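Local structure of putative fructose-bisphosphate aldolase (3PM6) at residues H91-E96 against M118-H123; F232-F237 against M292-G297; L171-E176 against Y208-R213; C33-E38 against A253-Y258. The protein is a putative aldolase of the class II family, a zinc-binding protein built as a closed barrel of parallel strands surrounded by helices. All blocks are in the same frame, centred on the assembly; numbering follows the deposited sequence.

All four contacts belong to one TIM barrel, and each joins parts of the chain around its closed parallel sheet. Interaction 1 reaches the metal directly, since H91 is one of three histidines on the zinc ion. Interaction 4 comes close to it, with the C33 side chain about 6 Å from the metal, and its nearest atoms lie about 6 Å from those of interaction 1. Interactions 2 and 3 lie farther out, the side chains of F232 and T172 being about 10 and 13 Å from the zinc. They also touch each other, I236 CG2 packing 3.5 Å from Y208 OH. Interactions 3 and 4 sit on opposite sides of the chain's centre.

Interaction 1: H91-E96 against M118-H123; sequences HAQDPE and MVDMSH. With ZN (zinc ion), chain S.
Strands 85-92 and 116-119 meet beside the zinc site at the mouth of the barrel, and H91, at the end of the first, is one of the three histidines on the metal. Its NE2 binds the zinc ion at 2.1 Å, while the other ring nitrogen, ND1, gives a nearly straight bond (164°) to D120 OD2 at 2.7 Å, with the oxygen almost in the ring plane. D120 reaches the ring because its CG stands anti to the backbone N (chi1 -178°). The same OD2 takes a second bond, from Q93 NE2 at 2.8 Å, and the two donors arrive from opposite faces of the carboxylate. The other oxygen, OD1, accepts from S122 N, which closes an Asx turn, and from S122 OG on its syn lone pair, so four bonds fix the carboxylate's rotation. This second shell fixes the H91 ring in turn and would be expected to make its metal-bound nitrogen a stronger electron donor. Over one face of that ring lies M118 SD, 3.8 Å from the centroid, a Met-aromatic contact. Farther along, water 1 links Q93 NE2 to H123 NE2, and Q93 OE1 sits over a face of the H123 ring, displaced toward its rim. Between the strands A92 pairs with V119 in parallel register, D120 N donating to A92 O at 3.0 Å; beyond the strand ends M121 CE packs against P95 CD at 4.0 Å. H196 and H227 complete the metal site; a zinc-bound histidine backed by a second-shell carboxylate is an arrangement familiar from zinc enzymes.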
loop_
_atom_site.group_PDB
_atom_site.type_symbol
_atom_site.label_atom_id
_atom_site.label_comp_id
_atom_site.label_asym_id
_atom_site.label_seq_id
_atom_site.Cartn_x
_atom_site.Cartn_y
_atom_site.Cartn_z
ATOM N N HIS A 91 14.582 9.337 8.400
ATOM C CA HIS A 91 14.574 9.436 9.878
ATOM C C HIS A 91 14.555 8.108 10.620
ATOM O O HIS A 91 13.776 7.896 11.535
ATOM C CB HIS A 91 13.452 10.376 10.334
ATOM C CG HIS A 91 13.701 11.766 9.859
ATOM N ND1 HIS A 91 14.854 12.441 10.192
ATOM C CD2 HIS A 91 13.055 12.545 8.960
ATOM C CE1 HIS A 91 14.875 13.600 9.569
ATOM N NE2 HIS A 91 13.801 13.683 8.813
ATOM N N ALA A 92 15.407 7.200 10.209
ATOM C CA ALA A 92 15.582 6.012 10.971
ATOM C C ALA A 92 16.495 6.385 12.139
ATOM O O ALA A 92 17.679 6.650 11.929
ATOM C CB ALA A 92 16.201 4.937 10.082
ATOM N N GLN A 93 15.949 6.422 13.351
ATOM C CA GLN A 93 16.679 6.972 14.487
ATOM C C GLN A 93 17.051 5.934 15.531
ATOM O O GLN A 93 17.423 6.288 16.657
ATOM C CB GLN A 93 15.911 8.146 15.130
ATOM C CG GLN A 93 15.604 9.291 14.131
ATOM C CD GLN A 93 14.856 10.456 14.791
ATOM O OE1 GLN A 93 14.224 10.293 15.840
ATOM N NE2 GLN A 93 14.931 11.638 14.170
ATOM N N ASP A 94 16.992 4.667 15.122
ATOM C CA ASP A 94 17.225 3.511 15.993
ATOM C C ASP A 94 18.065 2.490 15.219
ATOM O O ASP A 94 17.625 1.999 14.194
ATOM C CB ASP A 94 15.872 2.888 16.358
ATOM C CG ASP A 94 15.983 1.735 17.401
ATOM O OD1 ASP A 94 16.987 0.962 17.435
ATOM O OD2 ASP A 94 15.016 1.598 18.199
ATOM N N PRO A 95 19.294 2.183 15.697
ATOM C CA PRO A 95 20.179 1.211 15.042
ATOM C C PRO A 95 19.497 -0.140 14.699
ATOM O O PRO A 95 19.697 -0.687 13.594
ATOM C CB PRO A 95 21.297 1.029 16.077
ATOM C CG PRO A 95 21.382 2.379 16.703
ATOM C CD PRO A 95 19.962 2.846 16.832
ATOM N N GLU A 96 18.677 -0.648 15.618
ATOM C CA GLU A 96 17.959 -1.911 15.417
ATOM C C GLU A 96 17.012 -1.867 14.218
ATOM O O GLU A 96 16.931 -2.810 13.426
ATOM C CB GLU A 96 17.190 -2.320 16.687
ATOM N N MET A 118 18.207 6.792 5.668
ATOM C CA MET A 118 18.766 7.859 6.427
ATOM C C MET A 118 19.178 7.359 7.799
ATOM O O MET A 118 18.330 7.064 8.619
ATOM C CB MET A 118 17.808 9.069 6.546
ATOM C CG MET A 118 18.419 10.190 7.359
ATOM S SD MET A 118 17.226 11.481 7.798
ATOM C CE MET A 118 18.424 12.717 8.397
ATOM N N VAL A 119 20.482 7.289 8.050
ATOM C CA VAL A 119 20.997 6.902 9.381
ATOM C C VAL A 119 21.016 8.170 10.214
ATOM O O VAL A 119 21.994 8.917 10.190
ATOM C CB VAL A 119 22.428 6.268 9.296
ATOM C CG1 VAL A 119 22.871 5.805 10.648
ATOM C CG2 VAL A 119 22.439 5.115 8.270
ATOM N N ASP A 120 19.911 8.428 10.900
ATOM C CA ASP A 120 19.668 9.676 11.589
ATOM C C ASP A 120 19.973 9.473 13.069
ATOM O O ASP A 120 19.085 9.130 13.854
ATOM C CB ASP A 120 18.188 10.108 11.416
ATOM C CG ASP A 120 17.899 11.440 12.088
ATOM O OD1 ASP A 120 18.860 11.991 12.663
ATOM O OD2 ASP A 120 16.755 11.963 12.012
ATOM N N MET A 121 21.229 9.679 13.454
ATOM C CA MET A 121 21.620 9.543 14.866
ATOM C C MET A 121 21.752 10.902 15.565
ATOM O O MET A 121 22.490 11.053 16.551
ATOM C CB MET A 121 22.937 8.751 14.927
ATOM C CG MET A 121 22.805 7.324 14.290
ATOM S SD MET A 121 21.731 6.244 15.271
ATOM C CE MET A 121 20.516 5.693 14.080
ATOM N N SER A 122 21.018 11.896 15.045
ATOM C CA SER A 122 21.203 13.293 15.441
ATOM C C SER A 122 20.711 13.571 16.853
ATOM O O SER A 122 21.054 14.596 17.445
ATOM C CB SER A 122 20.461 14.222 14.451
ATOM O OG SER A 122 19.053 14.053 14.598
ATOM N N HIS A 123 19.891 12.667 17.387
ATOM C CA HIS A 123 19.427 12.787 18.758
ATOM C C HIS A 123 20.484 12.477 19.820
ATOM O O HIS A 123 20.325 12.866 20.982
ATOM C CB HIS A 123 18.182 11.932 18.983
ATOM C CG HIS A 123 16.948 12.494 18.340
ATOM N ND1 HIS A 123 15.711 12.438 18.940
ATOM C CD2 HIS A 123 16.766 13.135 17.165
ATOM C CE1 HIS A 123 14.810 12.989 18.139
ATOM N NE2 HIS A 123 15.425 13.426 17.060
HETATM ZN ZN ZN S . 13.354 15.463 7.780
HETATM O O HOH W 1 13.861 14.110 15.121
#

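Interaction 2: F232-F237 against M292-G297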
loop_
_atom_site.group_PDB
_atom_site.type_symbol
_atom_site.label_atom_id
_atom_site.label_comp_id
_atom_site.label_asym_id
_atom_site.label_seq_id
_atom_site.Cartn_x
_atom_site.Cartn_y
_atom_site.Cartn_z
ATOM N N PHE A 232 8.340 25.927 2.201
ATOM C CA PHE A 232 9.306 26.683 1.390
ATOM C C PHE A 232 8.682 27.163 0.054
ATOM O O PHE A 232 7.704 26.589 -0.474
ATOM C CB PHE A 232 10.614 25.886 1.139
ATOM C CG PHE A 232 11.517 25.754 2.357
ATOM C CD1 PHE A 232 11.111 26.190 3.611
ATOM C CD2 PHE A 232 12.775 25.174 2.242
ATOM C CE1 PHE A 232 11.957 26.093 4.736
ATOM C CE2 PHE A 232 13.628 25.029 3.372
ATOM C CZ PHE A 232 13.207 25.475 4.622
ATOM N N THR A 233 9.260 28.229 -0.478
ATOM C CA THR A 233 8.765 28.874 -1.696
ATOM C C THR A 233 9.787 28.519 -2.775
ATOM O O THR A 233 10.848 28.008 -2.468
ATOM C CB THR A 233 8.705 30.433 -1.528
ATOM O OG1 THR A 233 10.012 30.908 -1.208
ATOM C CG2 THR A 233 7.753 30.867 -0.423
ATOM N N LYS A 234 9.472 28.789 -4.029
ATOM C CA LYS A 234 10.408 28.559 -5.102
ATOM C C LYS A 234 11.721 29.310 -4.867
ATOM O O LYS A 234 12.812 28.784 -5.116
ATOM C CB LYS A 234 9.812 29.027 -6.448
ATOM C CG LYS A 234 10.926 29.197 -7.546
ATOM C CD LYS A 234 10.470 28.628 -8.881
ATOM C CE LYS A 234 11.638 28.305 -9.797
ATOM N NZ LYS A 234 11.538 26.863 -10.203
ATOM N N GLU A 235 11.617 30.560 -4.447
ATOM C CA GLU A 235 12.809 31.403 -4.311
ATOM C C GLU A 235 13.744 30.831 -3.226
ATOM O O GLU A 235 14.966 30.813 -3.397
ATOM C CB GLU A 235 12.399 32.860 -4.033
ATOM C CG GLU A 235 11.745 33.575 -5.268
ATOM C CD GLU A 235 10.224 33.411 -5.393
ATOM O OE1 GLU A 235 9.629 32.494 -4.783
ATOM O OE2 GLU A 235 9.603 34.229 -6.121
ATOM N N ILE A 236 13.164 30.327 -2.136
ATOM C CA ILE A 236 13.949 29.621 -1.097
ATOM C C ILE A 236 14.613 28.337 -1.640
ATOM O O ILE A 236 15.798 28.090 -1.407
ATOM C CB ILE A 236 13.104 29.285 0.139
ATOM C CG1 ILE A 236 12.719 30.571 0.852
ATOM C CG2 ILE A 236 13.874 28.299 1.079
ATOM C CD1 ILE A 236 11.646 30.365 1.971
ATOM N N PHE A 237 13.842 27.548 -2.380
ATOM C CA PHE A 237 14.378 26.372 -3.034
ATOM C C PHE A 237 15.543 26.726 -3.944
ATOM O O PHE A 237 16.604 26.092 -3.850
ATOM C CB PHE A 237 13.288 25.608 -3.796
ATOM C CG PHE A 237 12.284 24.861 -2.903
ATOM C CD1 PHE A 237 12.715 23.880 -1.963
ATOM C CD2 PHE A 237 10.908 25.076 -3.063
ATOM C CE1 PHE A 237 11.781 23.157 -1.167
ATOM C CE2 PHE A 237 9.957 24.365 -2.261
ATOM C CZ PHE A 237 10.410 23.400 -1.304
ATOM N N MET A 292 8.799 23.700 -8.687
ATOM C CA MET A 292 9.548 24.611 -7.821
ATOM C C MET A 292 11.016 24.214 -7.781
ATOM O O MET A 292 11.898 25.067 -7.813
ATOM C CB MET A 292 8.992 24.612 -6.392
ATOM C CG MET A 292 7.603 25.244 -6.239
ATOM S SD MET A 292 7.265 25.728 -4.520
ATOM C CE MET A 292 5.793 26.669 -4.828
ATOM N N ILE A 293 11.287 22.918 -7.734
ATOM C CA ILE A 293 12.687 22.512 -7.589
ATOM C C ILE A 293 13.344 22.128 -8.925
ATOM O O ILE A 293 14.438 21.557 -8.948
ATOM C CB ILE A 293 12.856 21.422 -6.504
ATOM C CG1 ILE A 293 12.319 20.071 -6.979
ATOM C CG2 ILE A 293 12.225 21.899 -5.163
ATOM C CD1 ILE A 293 12.367 18.977 -5.870
ATOM N N ASP A 294 12.646 22.429 -10.026
ATOM C CA ASP A 294 13.157 22.238 -11.401
ATOM C C ASP A 294 13.463 20.796 -11.769
ATOM O O ASP A 294 14.345 20.557 -12.558
ATOM C CB ASP A 294 14.410 23.108 -11.666
ATOM C CG ASP A 294 14.194 24.563 -11.327
ATOM O OD1 ASP A 294 13.128 25.133 -11.686
ATOM O OD2 ASP A 294 15.083 25.133 -10.654
ATOM N N SER A 295 12.750 19.835 -11.186
ATOM C CA SER A 295 12.939 18.448 -11.566
ATOM C C SER A 295 11.998 18.108 -12.732
ATOM O O SER A 295 12.164 17.102 -13.418
ATOM C CB SER A 295 12.714 17.526 -10.371
ATOM O OG SER A 295 11.344 17.481 -10.009
ATOM N N THR A 296 11.007 18.968 -12.947
ATOM C CA THR A 296 10.033 18.752 -14.020
ATOM C C THR A 296 10.795 18.594 -15.345
ATOM O O THR A 296 11.697 19.387 -15.648
ATOM C CB THR A 296 9.025 19.917 -14.059
ATOM O OG1 THR A 296 8.173 19.828 -12.899
ATOM C CG2 THR A 296 8.187 19.924 -15.373
ATOM N N GLY A 297 10.479 17.543 -16.096
ATOM C CA GLY A 297 11.104 17.342 -17.401
ATOM C C GLY A 297 12.483 16.715 -17.376
ATOM O O GLY A 297 12.987 16.303 -18.423
#
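K234 NZ is the polar link between the start of helix 234-242 and the end of helix 271-292. It forms a salt bridge with D294 OD1 at 2.8 Å, meeting that oxygen on the syn side but 31° out of the carboxylate plane. A second bond, to M292 O at 3.0 Å, comes from above the carbonyl plane, and E238 gives the ammonium another carboxylate partner. With CG anti to the backbone N (chi1 163°) and chi4 bent, the lysine serves both a helix-end carbonyl and the acid beyond it. D294, at positive phi, is the C-prime residue of a Schellman motif, where S295 N bonds to M290 O and D294 N to D291 O. On the other helix T233 is the N-cap, its OG1 taking a weak bond from I236 N.

Beside this, I293 CG2 lies over one face of the F237 ring, a CH-pi contact 3.9 Å from the centroid, while F232 CB covers the opposite face. M292 SD comes to the ring's edge, 3.8 Å from F237 CE2. Beneath them F237 and I293 both rest on V248 of strand 245-250 and F237 on L226 of strand 223-226, so both helix ends pack onto the barrel wall.

Interaction 3: L171-E176 against Y208-R213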
loop_
_atom_site.group_PDB
_atom_site.type_symbol
_atom_site.label_atom_id
_atom_site.label_comp_id
_atom_site.label_asym_id
_atom_site.label_seq_id
_atom_site.Cartn_x
_atom_site.Cartn_y
_atom_site.Cartn_z
ATOM N N LEU A 171 23.477 23.429 14.962
ATOM C CA LEU A 171 23.824 23.871 13.616
ATOM C C LEU A 171 25.052 23.201 13.025
ATOM O O LEU A 171 26.060 22.983 13.700
ATOM C CB LEU A 171 24.006 25.400 13.593
ATOM C CG LEU A 171 22.767 26.226 13.962
ATOM C CD1 LEU A 171 23.079 27.748 13.898
ATOM C CD2 LEU A 171 21.554 25.868 13.060
ATOM N N THR A 172 24.994 22.912 11.733
ATOM C CA THR A 172 26.071 22.152 11.104
ATOM C C THR A 172 27.230 23.051 10.692
ATOM O O THR A 172 27.014 24.075 10.066
ATOM C CB THR A 172 25.552 21.409 9.856
ATOM O OG1 THR A 172 24.568 20.433 10.249
ATOM C CG2 THR A 172 26.677 20.726 9.159
ATOM N N THR A 173 28.459 22.647 11.032
ATOM C CA THR A 173 29.653 23.340 10.575
ATOM C C THR A 173 30.303 22.545 9.461
ATOM O O THR A 173 30.053 21.343 9.331
ATOM C CB THR A 173 30.685 23.526 11.727
ATOM O OG1 THR A 173 31.057 22.237 12.260
ATOM C CG2 THR A 173 30.080 24.400 12.847
ATOM N N PRO A 174 31.153 23.206 8.644
ATOM C CA PRO A 174 31.980 22.454 7.702
ATOM C C PRO A 174 32.808 21.379 8.396
ATOM O O PRO A 174 32.990 20.310 7.837
ATOM C CB PRO A 174 32.911 23.532 7.098
ATOM C CG PRO A 174 32.130 24.759 7.188
ATOM C CD PRO A 174 31.323 24.663 8.468
ATOM N N GLU A 175 33.299 21.654 9.604
ATOM C CA GLU A 175 34.174 20.680 10.256
ATOM C C GLU A 175 33.399 19.411 10.665
ATOM O O GLU A 175 33.866 18.295 10.394
ATOM C CB GLU A 175 34.989 21.291 11.415
ATOM N N GLU A 176 32.210 19.562 11.258
ATOM C CA GLU A 176 31.413 18.367 11.616
ATOM C C GLU A 176 31.021 17.638 10.318
ATOM O O GLU A 176 31.056 16.411 10.270
ATOM C CB GLU A 176 30.211 18.660 12.551
ATOM C CG GLU A 176 29.279 17.415 12.866
ATOM C CD GLU A 176 28.231 17.648 13.962
ATOM O OE1 GLU A 176 28.125 18.779 14.475
ATOM O OE2 GLU A 176 27.510 16.687 14.336
ATOM N N TYR A 208 22.014 30.860 4.810
ATOM C CA TYR A 208 22.502 30.466 3.478
ATOM C C TYR A 208 24.016 30.484 3.417
ATOM O O TYR A 208 24.630 29.677 2.717
ATOM C CB TYR A 208 21.917 31.372 2.403
ATOM C CG TYR A 208 20.414 31.246 2.258
ATOM C CD1 TYR A 208 19.859 30.116 1.650
ATOM C CD2 TYR A 208 19.547 32.243 2.738
ATOM C CE1 TYR A 208 18.482 29.970 1.498
ATOM C CE2 TYR A 208 18.166 32.127 2.576
ATOM C CZ TYR A 208 17.645 30.964 1.964
ATOM O OH TYR A 208 16.297 30.781 1.804
ATOM N N GLU A 209 24.618 31.396 4.173
ATOM C CA GLU A 209 26.079 31.477 4.268
ATOM C C GLU A 209 26.662 30.192 4.863
ATOM O O GLU A 209 27.593 29.620 4.299
ATOM C CB GLU A 209 26.518 32.721 5.062
ATOM C CG GLU A 209 26.418 34.006 4.218
ATOM C CD GLU A 209 26.618 35.276 5.044
ATOM O OE1 GLU A 209 27.066 35.164 6.216
ATOM O OE2 GLU A 209 26.344 36.386 4.523
ATOM N N ARG A 210 26.089 29.737 5.982
ATOM C CA ARG A 210 26.466 28.468 6.595
ATOM C C ARG A 210 26.352 27.352 5.545
ATOM O O ARG A 210 27.286 26.571 5.345
ATOM C CB ARG A 210 25.551 28.173 7.788
ATOM C CG ARG A 210 25.855 26.883 8.534
ATOM C CD ARG A 210 24.913 26.726 9.735
ATOM N NE ARG A 210 25.183 27.724 10.769
ATOM C CZ ARG A 210 26.123 27.598 11.716
ATOM N NH1 ARG A 210 26.884 26.504 11.763
ATOM N NH2 ARG A 210 26.294 28.569 12.622
ATOM N N LEU A 211 25.220 27.320 4.849
ATOM C CA LEU A 211 24.987 26.324 3.823
ATOM C C LEU A 211 26.083 26.314 2.757
ATOM O O LEU A 211 26.629 25.261 2.484
ATOM C CB LEU A 211 23.599 26.511 3.183
ATOM C CG LEU A 211 23.238 25.473 2.144
ATOM C CD1 LEU A 211 23.296 24.075 2.808
ATOM C CD2 LEU A 211 21.843 25.780 1.510
ATOM N N GLN A 212 26.416 27.475 2.166
ATOM C CA GLN A 212 27.474 27.527 1.115
ATOM C C GLN A 212 28.821 27.071 1.694
ATOM O O GLN A 212 29.513 26.294 1.054
ATOM C CB GLN A 212 27.529 28.885 0.353
ATOM C CG GLN A 212 28.595 29.060 -0.839
ATOM C CD GLN A 212 28.649 27.929 -1.962
ATOM O OE1 GLN A 212 29.670 27.268 -2.115
ATOM N NE2 GLN A 212 27.607 27.766 -2.735
ATOM N N ARG A 213 29.139 27.485 2.924
ATOM C CA ARG A 213 30.367 27.048 3.627
ATOM C C ARG A 213 30.460 25.522 3.715
ATOM O O ARG A 213 31.521 24.937 3.471
ATOM C CB ARG A 213 30.454 27.654 5.050
ATOM C CG ARG A 213 31.199 28.955 5.117
ATOM C CD ARG A 213 31.153 29.606 6.477
ATOM N NE ARG A 213 30.926 31.031 6.278
ATOM C CZ ARG A 213 29.909 31.712 6.793
ATOM N NH1 ARG A 213 29.057 31.092 7.606
ATOM N NH2 ARG A 213 29.777 33.017 6.529
#
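The backbones of 171-176 and 208-213 stay well apart, the closest pair of CA atoms being P174 and R213 at 6.3 Å, so a long arginine spans much of the gap. R210 leaves its helix with CG anti to the backbone N (chi1 -179°) and bends at chi3, which turns NE aside, chi4 then setting CZ against L171. Its NH1 bonds to T172 O at 3.0 Å, fairly straight at the hydrogen (161°). Seen from the arginine the acceptor lies in the guanidinium plane; seen from the carbonyl, NH1 stands above the C=O plane, 65° out of it. That oxygen also touches the arginine's aliphatic part, 3.4 Å from R210 CD. L171 lies over one guanidinium face, with CB above its centre at 3.6 Å from R210 CZ and CD1 at 3.6 Å from R210 NH2, while T173 CG2 comes in at the edge. The cation is covered on that face by leucine carbons and bonded at its rim to a backbone oxygen.

Further along, the P174 ring meets the backbone of R213, CG standing 3.8 Å from R213 O. T173 is the N-cap of helix 174-181, its OG1 accepting from E176 N at 3.1 Å. T172 is buried; its OG1 bonds to P151 O and A191 N, and its side chain touches I214. P174 reaches A217, so helix 174-181 begins against helix 208-218 on the outside of the barrel.

Interaction 4: C33-E38 against A253-Y258; sequences CVYNLE and AVNNEY
Water 2 is gripped by three groups between the C33-E38 loop and helix 252-265: it accepts from Y35 N at 2.9 Å and donates to N36 OD1 and to N255 OD1, each at 2.8 Å. The other end of the N255 amide works directly, ND2 giving a bond to C33 O at 2.9 Å. This donor stands above the C33 carbonyl plane, and N251 OD1 is a further partner of ND2. With both amide ends held, the rotation of N255 is well fixed. The amide also packs against the Y35 ring, its plane turned 68° from it, and N255 CG, anti to its own carbonyl carbon (chi1 -63°), lies at the ring's edge, 3.8 Å from Y35 CE2.

N36 and Y258 meet tip to tip, their planes 23° apart: N36 ND2 lies over one face of the phenol ring, 3.7 Å from Y258 CE2. N36 ND2 hydrogen-bonds to H275 NE2 of the second subunit, while OD1 caps helix 37-49 at G39 N. At the edge of the same ring is E38 OE2, with water 3 joining it to Y258 OH; E38 OE2 is also bonded to H275 ND1 of its own chain. V34 packs on strand 54-58 and Y258 on M262 of the second subunit, so the first and last strand-helix units of the barrel close together beside the dimer interface.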
loop_
_atom_site.group_PDB
_atom_site.type_symbol
_atom_site.label_atom_id
_atom_site.label_comp_id
_atom_site.label_asym_id
_atom_site.label_seq_id
_atom_site.Cartn_x
_atom_site.Cartn_y
_atom_site.Cartn_z
ATOM N N CYS A 33 7.725 12.087 1.478
ATOM C CA CYS A 33 7.278 11.196 2.513
ATOM C C CYS A 33 5.857 10.800 2.310
ATOM O O CYS A 33 4.972 11.653 2.102
ATOM C CB CYS A 33 7.382 11.867 3.891
ATOM S SG CYS A 33 9.050 12.366 4.233
ATOM N N VAL A 34 5.603 9.508 2.443
ATOM C CA VAL A 34 4.227 9.006 2.354
ATOM C C VAL A 34 3.985 7.973 3.424
ATOM O O VAL A 34 4.954 7.426 3.969
ATOM C CB VAL A 34 3.938 8.347 0.989
ATOM C CG1 VAL A 34 3.942 9.373 -0.142
ATOM C CG2 VAL A 34 4.891 7.212 0.716
ATOM N N TYR A 35 2.697 7.695 3.693
ATOM C CA TYR A 35 2.248 6.788 4.761
ATOM C C TYR A 35 1.345 5.690 4.235
ATOM O O TYR A 35 0.844 4.861 5.019
ATOM C CB TYR A 35 1.407 7.535 5.803
ATOM C CG TYR A 35 2.123 8.644 6.514
ATOM C CD1 TYR A 35 2.867 8.406 7.674
ATOM C CD2 TYR A 35 2.047 9.942 6.024
ATOM C CE1 TYR A 35 3.509 9.475 8.334
ATOM C CE2 TYR A 35 2.677 10.976 6.653
ATOM C CZ TYR A 35 3.388 10.753 7.808
ATOM O OH TYR A 35 4.009 11.849 8.357
ATOM N N ASN A 36 1.114 5.704 2.926
ATOM C CA ASN A 36 0.058 4.923 2.356
ATOM C C ASN A 36 0.173 4.779 0.834
ATOM O O ASN A 36 0.948 5.486 0.147
ATOM C CB ASN A 36 -1.310 5.511 2.764
ATOM C CG ASN A 36 -1.409 7.005 2.497
ATOM O OD1 ASN A 36 -1.092 7.483 1.402
ATOM N ND2 ASN A 36 -1.829 7.749 3.508
ATOM N N LEU A 37 -0.574 3.816 0.328
ATOM C CA LEU A 37 -0.616 3.533 -1.100
ATOM C C LEU A 37 -1.117 4.731 -1.905
ATOM O O LEU A 37 -0.638 4.950 -2.996
ATOM C CB LEU A 37 -1.504 2.302 -1.368
ATOM C CG LEU A 37 -1.926 1.868 -2.775
ATOM C CD1 LEU A 37 -0.778 1.799 -3.734
ATOM C CD2 LEU A 37 -2.555 0.498 -2.679
ATOM N N GLU A 38 -2.061 5.507 -1.378
ATOM C CA GLU A 38 -2.476 6.706 -2.079
ATOM C C GLU A 38 -1.279 7.639 -2.345
ATOM O O GLU A 38 -1.173 8.235 -3.411
ATOM C CB GLU A 38 -3.580 7.461 -1.323
ATOM C CG GLU A 38 -4.882 6.690 -1.186
ATOM C CD GLU A 38 -5.016 5.957 0.151
ATOM O OE1 GLU A 38 -4.009 5.408 0.648
ATOM O OE2 GLU A 38 -6.140 5.917 0.691
ATOM N N ALA A 253 3.353 19.202 3.130
ATOM C CA ALA A 253 2.942 19.877 1.903
ATOM C C ALA A 253 2.070 18.941 1.079
ATOM O O ALA A 253 1.097 19.382 0.408
ATOM C CB ALA A 253 4.182 20.343 1.083
ATOM N N VAL A 254 2.407 17.654 1.143
ATOM C CA VAL A 254 1.715 16.643 0.366
ATOM C C VAL A 254 0.611 15.985 1.188
ATOM O O VAL A 254 -0.545 16.000 0.780
ATOM C CB VAL A 254 2.695 15.609 -0.266
ATOM C CG1 VAL A 254 1.927 14.417 -0.893
ATOM C CG2 VAL A 254 3.581 16.325 -1.308
ATOM N N ASN A 255 0.957 15.455 2.361
ATOM C CA ASN A 255 -0.007 14.710 3.172
ATOM C C ASN A 255 -1.091 15.491 3.843
ATOM O O ASN A 255 -2.050 14.888 4.292
ATOM C CB ASN A 255 0.701 13.814 4.168
ATOM C CG ASN A 255 1.510 12.787 3.473
ATOM O OD1 ASN A 255 0.955 11.954 2.761
ATOM N ND2 ASN A 255 2.837 12.891 3.571
ATOM N N ASN A 256 -0.956 16.813 3.932
ATOM C CA ASN A 256 -2.062 17.626 4.407
ATOM C C ASN A 256 -3.236 17.552 3.432
ATOM O O ASN A 256 -4.358 17.679 3.849
ATOM C CB ASN A 256 -1.655 19.077 4.639
ATOM C CG ASN A 256 -0.961 19.290 6.001
ATOM O OD1 ASN A 256 -0.942 18.399 6.875
ATOM N ND2 ASN A 256 -0.374 20.477 6.176
ATOM N N GLU A 257 -2.956 17.343 2.141
ATOM C CA GLU A 257 -4.015 17.205 1.122
ATOM C C GLU A 257 -4.869 15.969 1.371
ATOM O O GLU A 257 -6.085 15.990 1.140
ATOM C CB GLU A 257 -3.431 17.141 -0.289
ATOM C CG GLU A 257 -2.715 18.413 -0.734
ATOM C CD GLU A 257 -3.615 19.651 -0.671
ATOM O OE1 GLU A 257 -4.450 19.834 -1.549
ATOM O OE2 GLU A 257 -3.476 20.461 0.250
ATOM N N TYR A 258 -4.249 14.898 1.858
ATOM C CA TYR A 258 -4.992 13.690 2.207
ATOM C C TYR A 258 -5.929 13.991 3.359
ATOM O O TYR A 258 -7.096 13.601 3.328
ATOM C CB TYR A 258 -4.027 12.579 2.589
ATOM C CG TYR A 258 -4.606 11.321 3.193
ATOM C CD1 TYR A 258 -4.939 11.250 4.554
ATOM C CD2 TYR A 258 -4.751 10.169 2.416
ATOM C CE1 TYR A 258 -5.445 10.055 5.118
ATOM C CE2 TYR A 258 -5.235 8.971 2.962
ATOM C CZ TYR A 258 -5.583 8.919 4.309
ATOM O OH TYR A 258 -6.073 7.730 4.807
HETATM O O HOH W 2 0.911 9.265 2.117
HETATM O O HOH W 3 -6.532 5.511 3.432
#